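Local coordinates for uncharacterized protein Rv3272 (Mycobacterium tuberculosis, PDB 5YX6), which binds fatty acyl-CoAs of varying chain length, palmitoyl-CoA most tightly, and is probably a family III CoA transferase of fatty acid metabolism, at residues A[261-266]-A[327-332]. Numbering follows the deposited sequence.
Sequences IVISAY and LMACLA
Met328, Val262 and Ser264 bury the most surface where strand 328-331 pairs antiparallel with strand 260-264, a worked example of a short sheet whose two faces meet different partners. Strand 260-264 is central in this three-stranded antiparallel sheet, probably of the small domain, between 253-255 and 328-331; a mostly helical, strand-free connection of about 60 residues links the pair. Val262 and Cys330 form a hydrogen-bonded pair: Val262 N reaches Cys330 O at 2.9 Å, almost along the C=O axis, and Cys330 N returns a more bent bond to Val262 O. To that bond Ala329 CA adds a weaker CA-H...O contact with Val262 O at 3.0 Å. Cys330 holds SG in the crowded position between its backbone N and carbonyl carbon (chi1 66°), 3.9 Å from Val262 CB. Further along, Ser264 N donates a nearly straight bond of 2.9 Å to Met328 O. The return bond of this same pair is replaced by a water that donates to Ser264 O and accepts from Met328 N. Met328 sets CG anti to its carbonyl carbon, runs straight through chi2 and bends at chi3 (-51°), bringing CE 3.4 Å from Ser264 O and 3.6 Å from Ser264 OG; the hydroxyl is hydrogen-bonded to Ser251. On the other face, Ala329 CB meets Ile261 CD1 and Ile263 CG1, each at 4.1 Å. Three backbone bonds and one water thus tie the strands, while mostly apolar side chains join the sheet to helix 315-324 through both isoleucines and, through Val262, Ser264, Met328 and Cys330, to the second subunit.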
loop_
_atom_site.group_PDB
_atom_site.type_symbol
_atom_site.label_atom_id
_atom_site.label_comp_id
_atom_site.label_asym_id
_atom_site.label_seq_id
_atom_site.Cartn_x
_atom_site.Cartn_y
_atom_site.Cartn_z
ATOM N N ILE A 261 -2.872 19.552 -16.774
ATOM C CA ILE A 261 -1.583 19.481 -16.103
ATOM C C ILE A 261 -1.798 19.405 -14.595
ATOM O O ILE A 261 -2.641 20.104 -14.037
ATOM C CB ILE A 261 -0.659 20.694 -16.449
ATOM C CG1 ILE A 261 0.741 20.493 -15.850
ATOM C CG2 ILE A 261 -1.254 22.014 -15.960
ATOM C CD1 ILE A 261 1.685 21.654 -16.093
ATOM N N VAL A 262 -1.033 18.542 -13.946
ATOM C CA VAL A 262 -1.030 18.446 -12.497
ATOM C C VAL A 262 0.107 19.290 -11.917
ATOM O O VAL A 262 1.257 19.087 -12.275
ATOM C CB VAL A 262 -0.873 16.981 -12.050
ATOM C CG1 VAL A 262 -0.796 16.890 -10.542
ATOM C CG2 VAL A 262 -2.021 16.133 -12.604
ATOM N N ILE A 263 -0.223 20.231 -11.034
ATOM C CA ILE A 263 0.760 21.132 -10.440
ATOM C C ILE A 263 0.659 21.166 -8.923
ATOM O O ILE A 263 -0.431 21.272 -8.372
ATOM C CB ILE A 263 0.597 22.590 -10.951
ATOM C CG1 ILE A 263 0.790 22.682 -12.466
ATOM C CG2 ILE A 263 1.572 23.506 -10.254
ATOM C CD1 ILE A 263 0.377 24.037 -13.047
ATOM N N SER A 264 1.796 21.091 -8.245
ATOM C CA SER A 264 1.822 21.355 -6.812
ATOM C C SER A 264 2.877 22.413 -6.493
ATOM O O SER A 264 4.078 22.153 -6.563
ATOM C CB SER A 264 2.091 20.079 -6.017
ATOM O OG SER A 264 1.893 20.325 -4.635
ATOM N N ALA A 265 2.415 23.607 -6.148
ATOM C CA ALA A 265 3.294 24.731 -5.890
ATOM C C ALA A 265 2.665 25.645 -4.850
ATOM O O ALA A 265 2.235 26.753 -5.160
ATOM C CB ALA A 265 3.587 25.488 -7.174
ATOM N N TYR A 266 2.590 25.159 -3.619
ATOM C CA TYR A 266 1.901 25.864 -2.554
ATOM C C TYR A 266 2.875 26.474 -1.540
ATOM O O TYR A 266 2.504 27.380 -0.797
ATOM C CB TYR A 266 0.921 24.920 -1.855
ATOM C CG TYR A 266 1.580 23.701 -1.256
ATOM C CD1 TYR A 266 1.806 22.569 -2.028
ATOM C CD2 TYR A 266 1.987 23.682 0.071
ATOM C CE1 TYR A 266 2.415 21.453 -1.499
ATOM C CE2 TYR A 266 2.594 22.562 0.615
ATOM C CZ TYR A 266 2.806 21.449 -0.176
ATOM O OH TYR A 266 3.415 20.328 0.347
ATOM N N LEU A 327 9.720 23.097 -10.317
ATOM C CA LEU A 327 8.381 23.005 -9.752
ATOM C C LEU A 327 7.813 21.605 -9.971
ATOM O O LEU A 327 8.144 20.931 -10.944
ATOM C CB LEU A 327 7.455 24.056 -10.352
ATOM C CG LEU A 327 7.831 25.512 -10.084
ATOM C CD1 LEU A 327 6.766 26.425 -10.677
ATOM C CD2 LEU A 327 8.001 25.776 -8.596
ATOM N N MET A 328 6.962 21.166 -9.055
ATOM C CA MET A 328 6.341 19.855 -9.185
ATOM C C MET A 328 5.138 19.903 -10.135
ATOM O O MET A 328 4.100 20.496 -9.827
ATOM C CB MET A 328 5.930 19.317 -7.809
ATOM C CG MET A 328 7.116 19.071 -6.877
ATOM S SD MET A 328 6.681 18.483 -5.222
ATOM C CE MET A 328 5.441 19.673 -4.717
ATOM N N ALA A 329 5.295 19.272 -11.293
ATOM C CA ALA A 329 4.252 19.252 -12.302
ATOM C C ALA A 329 4.422 18.040 -13.204
ATOM O O ALA A 329 5.551 17.607 -13.454
ATOM C CB ALA A 329 4.269 20.540 -13.123
ATOM N N CYS A 330 3.307 17.500 -13.694
ATOM C CA CYS A 330 3.348 16.369 -14.619
ATOM C C CYS A 330 2.052 16.247 -15.399
ATOM O O CYS A 330 1.052 16.870 -15.047
ATOM C CB CYS A 330 3.592 15.065 -13.864
ATOM S SG CYS A 330 2.205 14.628 -12.782
ATOM N N LEU A 331 2.075 15.452 -16.466
ATOM C CA LEU A 331 0.836 15.033 -17.129
ATOM C C LEU A 331 0.178 13.929 -16.317
ATOM O O LEU A 331 0.865 13.138 -15.650
ATOM C CB LEU A 331 1.095 14.527 -18.551
ATOM C CG LEU A 331 1.791 15.473 -19.528
ATOM C CD1 LEU A 331 1.997 14.777 -20.865
ATOM C CD2 LEU A 331 1.003 16.766 -19.683
ATOM N N ALA A 332 -1.142 13.840 -16.401
ATOM C CA ALA A 332 -1.850 12.706 -15.826
ATOM C C ALA A 332 -1.866 11.568 -16.835
ATOM O O ALA A 332 -2.832 11.408 -17.574
ATOM C CB ALA A 332 -3.257 13.098 -15.434
HETATM O O HOH W 1 6.625 22.969 -6.962
#